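Local coordinates for tudor domain-containing protein 1 (Homo sapiens, PDB 5M9N) that probably takes part in piRNA-guided repression of transposons in the male germline, its Tudor domains binding arginine-methylated partners such as Piwi proteins, at residues Gln144-Val149 against Asn187-Glu192; Lys175-Lys180 against Leu193-Glu198; Pro77-Tyr82 against Ser127-Cys132. One frame throughout, in Å; residues are numbered along the deposited sequence.

Contact 1: residues Gln144-Val149 against Asn187-Glu192; sequences QAIKCV and NSSLVE
Lys147 and Val149 exchange backbone hydrogen bonds with Ser189 and Val191, pairing strand 146-150 in parallel with the start of strand 189-195. Lys147 O accepts from Ser189 N at 2.8 Å, Val149 N donates to Ser189 O at 2.9 Å, and Val149 O receives Val191 N at 2.9 Å. A CA-H...O contact from Cys148 and another from Leu190 fill in between these bonds. The short strand axes meet at 68°, a strong twist for sheet neighbours.

Apolar contacts follow on both faces. On one, Cys148 CB lies 3.9 Å from Val191 CG2, and Phe50 of strand 49-54 packs against both residues. On the other, Val149 CG1, anti to its backbone N (chi1 174°), meets Leu190 CD1 at 3.7 Å, the two side chains crossing obliquely.

Polar groups gather where the strands begin. In the conformer described, one of two, Lys147 lays CG against Ser188 CB at 3.5 Å; its chain then bends at chi2 and chi4, and NZ bonds to Cys148 O from above the carbonyl plane. One water accepts from this NZ and also bonds to Ser188 OG, a water-mediated link that holds for this conformer. A second water donates to Lys147 O and reaches Ser189 OG, which has a further partner in Lys184 NZ.

Strand 146-150 also pairs antiparallel with strand 49-54. This strongly twisted parallel junction thus joins strand 146-150 to the hairpin of strands 177-184 and 189-195, within the curled mixed sheet of an extended Tudor domain, consistent with its SN-like (OB-fold) part.

Contact 2: residues Lys175-Lys180 against Leu193-Glu198; sequences KIITVK and LIDKSE
Thr178 and Ile194 mark an antiparallel strand pairing within the beta hairpin of strands 177-184 and 189-195, at the end far from its turn, where the curled mixed sheet gives way to a charged loop. They form a hydrogen-bonded pair: Thr178 N donates to Ile194 O and Ile194 N returns a bond to Thr178 O, each 2.9 Å long. Val179 and Leu193 are the adjoining non-hydrogen-bonded pair.

Their side chains lie side by side and point the same way, with Val179 CG2 4.0 Å from Leu193 CD2. Ile177 adds CG2 against Leu193 CB at 3.9 Å, and Phe50 and Cys52 of strand 49-54 extend this apolar face. On the face of Thr178 and Ile194, the extended chain of Lys196 slants across Thr178, Lys196 CD lying 3.4 Å from Thr178 OG1.

Past the paired residues, charge takes over. Lys175, extended beyond CG, crosses Asp195 at about a right angle; its NZ forms a salt bridge with Asp195 OD2 at 2.8 Å, meeting that oxygen nearly along its C-O axis. Glu198 OE2 makes a long salt bridge, 3.9 Å from Lys175 NZ. The other carboxylate oxygen, Asp195 OD1, takes Ser197 N at 3.0 Å from above the carboxylate plane. Asp195 therefore holds both the opposite segment and its own turn: an Asx turn ending a hairpin strand, combined with a salt bridge from the residues leading into the other strand.

Contact 3: residues Pro77-Tyr82 against Ser127-Cys132; sequences PRSDFY and SLMRLC. With EDO (1,2-ethanediol), chain D.
Phe81 CG stands anti to its backbone N (chi1 -176°), on the side of the facing segment, where Leu128 has CG anti to its carbonyl carbon (chi1 -65°). The ring of Phe81 meets the backbone of Cys132, with Phe81 CE2 3.4 Å from Cys132 C, and Phe81 CD2 lies 4.1 Å from Leu131 CB. It thus touches a peptide as well as a leucine side chain. Phe81 reaches from the loop toward the strand residues, and Cys89 of strand 88-92 and Pro133 also touch it.

Leu128 CD2 rests 3.9 Å from Phe81 O. The other methyl group, CD1, is modelled beside the ring of Tyr82, but the closeness of the two is doubtful. Tyr107 of strand 99-109 touches both Leu128 and Tyr82.

No direct hydrogen bond joins the two segments. A 1,2-ethanediol, probably from the crystallisation liquor, lies between them instead. Ethanediol O1 is 3.0 Å from Phe81 N in a weak bond, and ethanediol C1 sits 3.6 Å from Leu128 CD1. At the other end of the molecule, ethanediol O2 is near the thioether of Met129, 3.4 Å from Met129 SD.

The segment facing the loop is ordered from within. Ser127 OG accepts from Met129 N at 3.2 Å, an ST turn that opens the 3-10 segment 128-130, and Arg130 N bonds to Ser127 O. Beyond it, Cys132 pairs with Cys90 of strand 88-92 and is disulfide-linked to Cys72 of helix 58-73. The arrangement is that of the SH3-like Tudor barrel, in which a 3-10 turn leads into the short last strand, here packed against the loop that enters the barrel.

How the contacts relate
Contacts 1 and 2 share strand 189-195 and one curled sheet: contact 1 pairs its beginning in parallel with strand 146-150, contact 2 its end in antiparallel with strand 177-184. They touch through Val191 against Val179 and a salt bridge between Glu192 and Lys180. Both combine buried apolar residues with polar edges, bridged by water in contact 1 and by charged side chains in contact 2. Contact 3 belongs to the separate five-stranded sheet, its nearest atoms about 17 Å from contact 1 and about 26 Å from contact 2. Lacking direct hydrogen bonds between its segments, it relies on packing of a largely exposed loop, with Leu131 and Cys132 buried.

Contact 1: residues Gln144-Val149 against Asn187-Glu192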
loop_
_atom_site.group_PDB
_atom_site.type_symbol
_atom_site.label_atom_id
_atom_site.label_comp_id
_atom_site.label_asym_id
_atom_site.label_seq_id
_atom_site.Cartn_x
_atom_site.Cartn_y
_atom_site.Cartn_z
ATOM N N GLN A 144 -5.271 -2.783 -2.910
ATOM C CA GLN A 144 -5.376 -1.404 -3.321
ATOM C C GLN A 144 -4.129 -0.522 -3.200
ATOM O O GLN A 144 -4.187 0.607 -3.692
ATOM C CB GLN A 144 -6.546 -0.773 -2.612
ATOM C CG GLN A 144 -7.873 -1.461 -2.967
ATOM C CD GLN A 144 -8.344 -1.169 -4.376
ATOM O OE1 GLN A 144 -8.481 0.020 -4.757
ATOM N NE2 GLN A 144 -8.656 -2.196 -5.129
ATOM N N ALA A 145 -3.079 -0.943 -2.500
ATOM C CA ALA A 145 -1.878 -0.129 -2.342
ATOM C C ALA A 145 -1.005 -0.455 -3.532
ATOM O O ALA A 145 -0.639 -1.614 -3.724
ATOM C CB ALA A 145 -1.133 -0.446 -1.073
ATOM N N ILE A 146 -0.786 0.518 -4.402
ATOM C CA ILE A 146 -0.035 0.268 -5.626
ATOM C C ILE A 146 1.416 0.656 -5.352
ATOM O O ILE A 146 1.682 1.799 -5.028
ATOM C CB ILE A 146 -0.592 1.072 -6.787
ATOM C CG1 ILE A 146 -2.023 0.631 -7.124
ATOM C CG2 ILE A 146 0.245 0.872 -8.030
ATOM C CD1 ILE A 146 -2.857 1.791 -7.579
ATOM N N LYS A 147 2.343 -0.312 -5.483
ATOM C CA LYS A 147 3.743 -0.073 -5.212
ATOM C C LYS A 147 4.416 0.619 -6.396
ATOM O O LYS A 147 4.337 0.149 -7.523
ATOM C CB LYS A 147 4.469 -1.390 -4.912
ATOM C CG LYS A 147 5.947 -1.204 -4.643
ATOM C CD LYS A 147 6.196 -0.171 -3.565
ATOM C CE LYS A 147 7.671 0.172 -3.556
ATOM N NZ LYS A 147 8.370 0.491 -4.850
ATOM N N CYS A 148 5.091 1.727 -6.104
ATOM C CA CYS A 148 5.599 2.640 -7.072
ATOM C C CYS A 148 7.049 2.996 -6.824
ATOM O O CYS A 148 7.521 3.036 -5.683
ATOM C CB CYS A 148 4.791 3.944 -7.019
ATOM S SG CYS A 148 3.070 3.710 -7.512
ATOM N N VAL A 149 7.722 3.319 -7.932
ATOM C CA VAL A 149 9.011 3.924 -7.957
ATOM C C VAL A 149 8.909 5.173 -8.859
ATOM O O VAL A 149 8.339 5.093 -9.915
ATOM C CB VAL A 149 9.969 2.980 -8.679
ATOM C CG1 VAL A 149 11.342 3.625 -8.875
ATOM C CG2 VAL A 149 10.043 1.660 -7.943
ATOM N N ASN A 187 8.280 -6.115 -9.146
ATOM C CA ASN A 187 7.271 -6.060 -8.109
ATOM C C ASN A 187 6.584 -4.676 -7.987
ATOM O O ASN A 187 5.848 -4.444 -7.046
ATOM C CB ASN A 187 7.845 -6.576 -6.779
ATOM C CG ASN A 187 8.101 -8.091 -6.803
ATOM O OD1 ASN A 187 7.294 -8.893 -6.296
ATOM N ND2 ASN A 187 9.229 -8.493 -7.417
ATOM N N SER A 188 6.774 -3.795 -8.969
ATOM C CA SER A 188 6.174 -2.446 -8.874
ATOM C C SER A 188 5.946 -1.708 -10.194
ATOM O O SER A 188 6.257 -2.222 -11.247
ATOM C CB SER A 188 7.052 -1.603 -7.970
ATOM O OG SER A 188 8.281 -1.424 -8.516
ATOM N N SER A 189 5.357 -0.515 -10.097
ATOM C CA SER A 189 5.222 0.385 -11.231
ATOM C C SER A 189 6.145 1.591 -11.157
ATOM O O SER A 189 6.219 2.237 -10.139
ATOM C CB SER A 189 3.800 0.879 -11.342
ATOM O OG SER A 189 2.907 -0.185 -11.442
ATOM N N LEU A 190 6.816 1.896 -12.268
ATOM C CA LEU A 190 7.557 3.116 -12.420
ATOM C C LEU A 190 6.535 4.169 -12.853
ATOM O O LEU A 190 5.849 3.964 -13.820
ATOM C CB LEU A 190 8.610 2.954 -13.520
ATOM C CG LEU A 190 9.656 4.056 -13.625
ATOM C CD1 LEU A 190 10.601 4.138 -12.433
ATOM C CD2 LEU A 190 10.480 3.899 -14.917
ATOM N N VAL A 191 6.465 5.284 -12.161
ATOM C CA VAL A 191 5.385 6.279 -12.425
ATOM C C VAL A 191 5.917 7.698 -12.433
ATOM O O VAL A 191 6.985 7.982 -11.873
ATOM C CB VAL A 191 4.252 6.216 -11.347
ATOM C CG1 VAL A 191 3.476 4.906 -11.388
ATOM C CG2 VAL A 191 4.779 6.539 -9.973
ATOM N N GLU A 192 5.174 8.592 -13.091
ATOM C CA GLU A 192 5.331 10.022 -12.876
ATOM C C GLU A 192 4.204 10.445 -11.983
ATOM O O GLU A 192 3.108 9.895 -12.083
ATOM C CB GLU A 192 5.212 10.798 -14.185
ATOM C CG GLU A 192 6.483 10.890 -14.989
ATOM C CD GLU A 192 6.224 11.380 -16.390
ATOM O OE1 GLU A 192 5.111 11.850 -16.663
ATOM O OE2 GLU A 192 7.129 11.285 -17.234
HETATM O O HOH W 1 2.582 -1.439 -9.015
HETATM O O HOH W 2 9.911 -1.249 -6.245
#

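Contact 2: residues Lys175-Lys180 against Leu193-Glu198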
loop_
_atom_site.group_PDB
_atom_site.type_symbol
_atom_site.label_atom_id
_atom_site.label_comp_id
_atom_site.label_asym_id
_atom_site.label_seq_id
_atom_site.Cartn_x
_atom_site.Cartn_y
_atom_site.Cartn_z
ATOM N N LYS A 175 -3.538 15.668 -1.284
ATOM C CA LYS A 175 -3.732 16.110 -2.656
ATOM C C LYS A 175 -4.110 14.955 -3.556
ATOM O O LYS A 175 -3.695 13.788 -3.346
ATOM C CB LYS A 175 -2.471 16.758 -3.207
ATOM C CG LYS A 175 -2.325 18.234 -2.956
ATOM C CD LYS A 175 -1.033 18.706 -3.593
ATOM C CE LYS A 175 -1.044 20.205 -3.768
ATOM N NZ LYS A 175 0.279 20.725 -4.179
ATOM N N ILE A 176 -4.835 15.318 -4.607
ATOM C CA ILE A 176 -5.192 14.401 -5.647
ATOM C C ILE A 176 -4.072 14.578 -6.663
ATOM O O ILE A 176 -3.776 15.695 -7.054
ATOM C CB ILE A 176 -6.571 14.683 -6.309
ATOM C CG1 ILE A 176 -7.648 15.093 -5.295
ATOM C CG2 ILE A 176 -7.066 13.428 -7.037
ATOM C CD1 ILE A 176 -8.813 15.827 -5.959
ATOM N N ILE A 177 -3.472 13.467 -7.082
ATOM C CA ILE A 177 -2.312 13.446 -7.936
ATOM C C ILE A 177 -2.683 12.637 -9.142
ATOM O O ILE A 177 -3.420 11.677 -9.032
ATOM C CB ILE A 177 -1.100 12.770 -7.181
ATOM C CG1 ILE A 177 -0.726 13.633 -5.978
ATOM C CG2 ILE A 177 0.117 12.584 -8.068
ATOM C CD1 ILE A 177 -0.465 15.105 -6.285
ATOM N N THR A 178 -2.193 13.038 -10.302
ATOM C CA THR A 178 -2.249 12.192 -11.481
ATOM C C THR A 178 -1.017 11.254 -11.439
ATOM O O THR A 178 0.127 11.714 -11.445
ATOM C CB THR A 178 -2.280 13.003 -12.780
ATOM O OG1 THR A 178 -3.432 13.869 -12.760
ATOM C CG2 THR A 178 -2.354 12.096 -13.966
ATOM N N VAL A 179 -1.268 9.960 -11.399
ATOM C CA VAL A 179 -0.215 8.926 -11.454
ATOM C C VAL A 179 -0.199 8.403 -12.852
ATOM O O VAL A 179 -1.228 7.958 -13.338
ATOM C CB VAL A 179 -0.562 7.752 -10.510
ATOM C CG1 VAL A 179 0.519 6.666 -10.561
ATOM C CG2 VAL A 179 -0.727 8.266 -9.107
ATOM N N LYS A 180 0.948 8.476 -13.512
ATOM C CA LYS A 180 1.099 7.974 -14.851
ATOM C C LYS A 180 2.107 6.834 -14.852
ATOM O O LYS A 180 3.235 7.047 -14.431
ATOM C CB LYS A 180 1.580 9.131 -15.733
ATOM C CG LYS A 180 1.807 8.781 -17.188
ATOM C CD LYS A 180 2.065 10.066 -17.934
ATOM C CE LYS A 180 2.787 9.890 -19.242
ATOM N NZ LYS A 180 3.669 11.061 -19.502
ATOM N N LEU A 193 4.470 11.405 -11.109
ATOM C CA LEU A 193 3.462 11.991 -10.237
ATOM C C LEU A 193 3.293 13.448 -10.647
ATOM O O LEU A 193 4.247 14.205 -10.573
ATOM C CB LEU A 193 3.913 11.967 -8.800
ATOM C CG LEU A 193 4.127 10.597 -8.127
ATOM C CD1 LEU A 193 4.479 10.834 -6.677
ATOM C CD2 LEU A 193 2.897 9.734 -8.280
ATOM N N ILE A 194 2.070 13.830 -11.022
ATOM C CA ILE A 194 1.833 15.149 -11.621
ATOM C C ILE A 194 0.664 15.794 -10.911
ATOM O O ILE A 194 -0.428 15.252 -10.884
ATOM C CB ILE A 194 1.533 15.030 -13.126
ATOM C CG1 ILE A 194 2.698 14.330 -13.851
ATOM C CG2 ILE A 194 1.336 16.405 -13.766
ATOM C CD1 ILE A 194 2.290 13.663 -15.145
ATOM N N ASP A 195 0.914 16.946 -10.308
ATOM C CA ASP A 195 -0.121 17.666 -9.644
ATOM C C ASP A 195 -0.656 18.667 -10.697
ATOM O O ASP A 195 0.044 19.576 -11.116
ATOM C CB ASP A 195 0.395 18.362 -8.402
ATOM C CG ASP A 195 -0.696 19.193 -7.683
ATOM O OD1 ASP A 195 -1.921 19.100 -8.046
ATOM O OD2 ASP A 195 -0.308 19.966 -6.782
ATOM N N LYS A 196 -1.872 18.409 -11.136
ATOM C CA LYS A 196 -2.547 19.224 -12.141
ATOM C C LYS A 196 -3.392 20.371 -11.548
ATOM O O LYS A 196 -4.164 21.035 -12.278
ATOM C CB LYS A 196 -3.381 18.304 -13.014
ATOM C CG LYS A 196 -2.513 17.374 -13.843
ATOM C CD LYS A 196 -3.350 16.577 -14.822
ATOM C CE LYS A 196 -2.465 15.946 -15.875
ATOM N NZ LYS A 196 -3.208 14.896 -16.631
ATOM N N SER A 197 -3.266 20.589 -10.237
ATOM C CA SER A 197 -4.005 21.625 -9.518
ATOM C C SER A 197 -3.283 22.965 -9.566
ATOM O O SER A 197 -3.836 23.951 -9.116
ATOM C CB SER A 197 -4.222 21.219 -8.051
ATOM O OG SER A 197 -4.983 20.019 -7.944
ATOM N N GLU A 198 -2.041 22.984 -10.056
ATOM C CA GLU A 198 -1.302 24.227 -10.333
ATOM C C GLU A 198 -1.274 24.414 -11.838
ATOM O O GLU A 198 -0.981 23.491 -12.588
ATOM C CB GLU A 198 0.141 24.172 -9.781
ATOM C CG GLU A 198 0.299 23.530 -8.400
ATOM C CD GLU A 198 -0.668 24.062 -7.341
ATOM O OE1 GLU A 198 -0.749 25.305 -7.157
ATOM O OE2 GLU A 198 -1.325 23.222 -6.678
#

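Contact 3: residues Pro77-Tyr82 against Ser127-Cys132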
loop_
_atom_site.group_PDB
_atom_site.type_symbol
_atom_site.label_atom_id
_atom_site.label_comp_id
_atom_site.label_asym_id
_atom_site.label_seq_id
_atom_site.Cartn_x
_atom_site.Cartn_y
_atom_site.Cartn_z
ATOM N N PRO A 77 -12.443 -15.428 18.707
ATOM C CA PRO A 77 -11.015 -15.182 18.444
ATOM C C PRO A 77 -10.040 -15.856 19.444
ATOM O O PRO A 77 -9.147 -15.203 20.001
ATOM C CB PRO A 77 -10.929 -13.652 18.517
ATOM C CG PRO A 77 -11.898 -13.310 19.595
ATOM C CD PRO A 77 -13.016 -14.331 19.519
ATOM N N ARG A 78 -10.203 -17.170 19.611
ATOM C CA ARG A 78 -9.449 -17.968 20.565
ATOM C C ARG A 78 -8.464 -18.860 19.809
ATOM O O ARG A 78 -8.743 -20.025 19.495
ATOM C CB ARG A 78 -10.386 -18.787 21.470
ATOM C CG ARG A 78 -9.695 -19.600 22.578
ATOM C CD ARG A 78 -10.065 -19.142 23.995
ATOM N NE ARG A 78 -9.867 -20.192 25.014
ATOM C CZ ARG A 78 -10.239 -20.114 26.301
ATOM N NH1 ARG A 78 -10.841 -19.029 26.792
ATOM N NH2 ARG A 78 -10.008 -21.139 27.115
ATOM N N SER A 79 -7.346 -18.233 19.451
ATOM C CA SER A 79 -6.007 -18.837 19.567
ATOM C C SER A 79 -5.601 -19.967 18.594
ATOM O O SER A 79 -6.425 -20.539 17.879
ATOM C CB SER A 79 -5.761 -19.289 21.039
ATOM O OG SER A 79 -6.140 -18.289 21.987
ATOM N N ASP A 80 -4.300 -20.268 18.599
ATOM C CA ASP A 80 -3.680 -21.273 17.723
ATOM C C ASP A 80 -3.691 -20.863 16.227
ATOM O O ASP A 80 -3.443 -21.707 15.365
ATOM C CB ASP A 80 -4.299 -22.681 17.945
ATOM C CG ASP A 80 -3.249 -23.829 17.885
ATOM O OD1 ASP A 80 -2.295 -23.769 17.060
ATOM O OD2 ASP A 80 -3.386 -24.802 18.676
ATOM N N PHE A 81 -3.939 -19.580 15.911
ATOM C CA PHE A 81 -3.755 -19.086 14.528
ATOM C C PHE A 81 -2.303 -18.629 14.335
ATOM O O PHE A 81 -1.811 -17.709 14.983
ATOM C CB PHE A 81 -4.778 -18.011 14.132
ATOM C CG PHE A 81 -4.655 -17.569 12.694
ATOM C CD1 PHE A 81 -4.667 -18.509 11.649
ATOM C CD2 PHE A 81 -4.481 -16.210 12.373
ATOM C CE1 PHE A 81 -4.533 -18.102 10.307
ATOM C CE2 PHE A 81 -4.348 -15.814 11.040
ATOM C CZ PHE A 81 -4.383 -16.755 10.012
ATOM N N TYR A 82 -1.619 -19.351 13.466
ATOM C CA TYR A 82 -0.255 -19.137 13.157
ATOM C C TYR A 82 -0.176 -19.186 11.655
ATOM O O TYR A 82 0.132 -20.239 11.076
ATOM C CB TYR A 82 0.650 -20.225 13.789
ATOM C CG TYR A 82 0.782 -20.101 15.278
ATOM C CD1 TYR A 82 1.772 -19.307 15.852
ATOM C CD2 TYR A 82 -0.073 -20.804 16.125
ATOM C CE1 TYR A 82 1.874 -19.191 17.239
ATOM C CE2 TYR A 82 0.026 -20.706 17.513
ATOM C CZ TYR A 82 0.993 -19.896 18.065
ATOM O OH TYR A 82 1.080 -19.814 19.440
ATOM N N SER A 127 0.742 -8.468 17.934
ATOM C CA SER A 127 0.325 -9.664 18.613
ATOM C C SER A 127 -0.498 -10.582 17.701
ATOM O O SER A 127 -1.391 -10.114 16.971
ATOM C CB SER A 127 -0.520 -9.237 19.811
ATOM O OG SER A 127 -1.000 -10.381 20.485
ATOM N N LEU A 128 -0.261 -11.890 17.775
ATOM C CA LEU A 128 -1.140 -12.888 17.124
ATOM C C LEU A 128 -2.633 -12.772 17.473
ATOM O O LEU A 128 -3.496 -13.157 16.666
ATOM C CB LEU A 128 -0.649 -14.324 17.399
ATOM C CG LEU A 128 0.706 -14.748 16.841
ATOM C CD1 LEU A 128 1.021 -16.172 17.275
ATOM C CD2 LEU A 128 0.728 -14.738 15.355
ATOM N N MET A 129 -2.936 -12.195 18.636
ATOM C CA MET A 129 -4.307 -11.969 19.025
ATOM C C MET A 129 -4.984 -10.959 18.053
ATOM O O MET A 129 -6.190 -10.961 17.961
ATOM C CB MET A 129 -4.395 -11.450 20.457
ATOM C CG MET A 129 -3.700 -12.288 21.524
ATOM S SD MET A 129 -4.758 -13.686 21.913
ATOM C CE MET A 129 -3.649 -14.680 22.952
ATOM N N ARG A 130 -4.206 -10.161 17.303
ATOM C CA ARG A 130 -4.768 -9.137 16.382
ATOM C C ARG A 130 -4.789 -9.675 14.954
ATOM O O ARG A 130 -5.113 -8.934 14.023
ATOM C CB ARG A 130 -4.037 -7.762 16.558
ATOM C CG ARG A 130 -4.402 -7.153 17.917
ATOM C CD ARG A 130 -3.657 -5.919 18.427
ATOM N NE ARG A 130 -4.184 -4.809 17.747
ATOM C CZ ARG A 130 -4.842 -3.761 18.223
ATOM N NH1 ARG A 130 -5.023 -3.475 19.510
ATOM N NH2 ARG A 130 -5.298 -2.965 17.329
ATOM N N LEU A 131 -4.499 -10.974 14.760
ATOM C CA LEU A 131 -4.665 -11.581 13.426
ATOM C C LEU A 131 -5.825 -12.577 13.463
ATOM O O LEU A 131 -6.026 -13.161 14.492
ATOM C CB LEU A 131 -3.411 -12.247 12.925
ATOM C CG LEU A 131 -2.098 -11.469 13.113
ATOM C CD1 LEU A 131 -0.889 -12.382 12.835
ATOM C CD2 LEU A 131 -2.087 -10.252 12.236
ATOM N N CYS A 132 -6.510 -12.758 12.321
ATOM C CA CYS A 132 -7.786 -13.500 12.082
ATOM C C CYS A 132 -7.388 -14.211 10.746
ATOM O O CYS A 132 -6.755 -13.577 9.875
ATOM C CB CYS A 132 -9.034 -12.374 12.027
ATOM S SG CYS A 132 -10.566 -12.201 10.939
HETATM C C1 EDO D . -1.880 -17.603 18.905
HETATM O O1 EDO D . -3.110 -17.732 18.186
HETATM C C2 EDO D . -2.152 -17.356 20.379
HETATM O O2 EDO D . -3.145 -16.339 20.508
#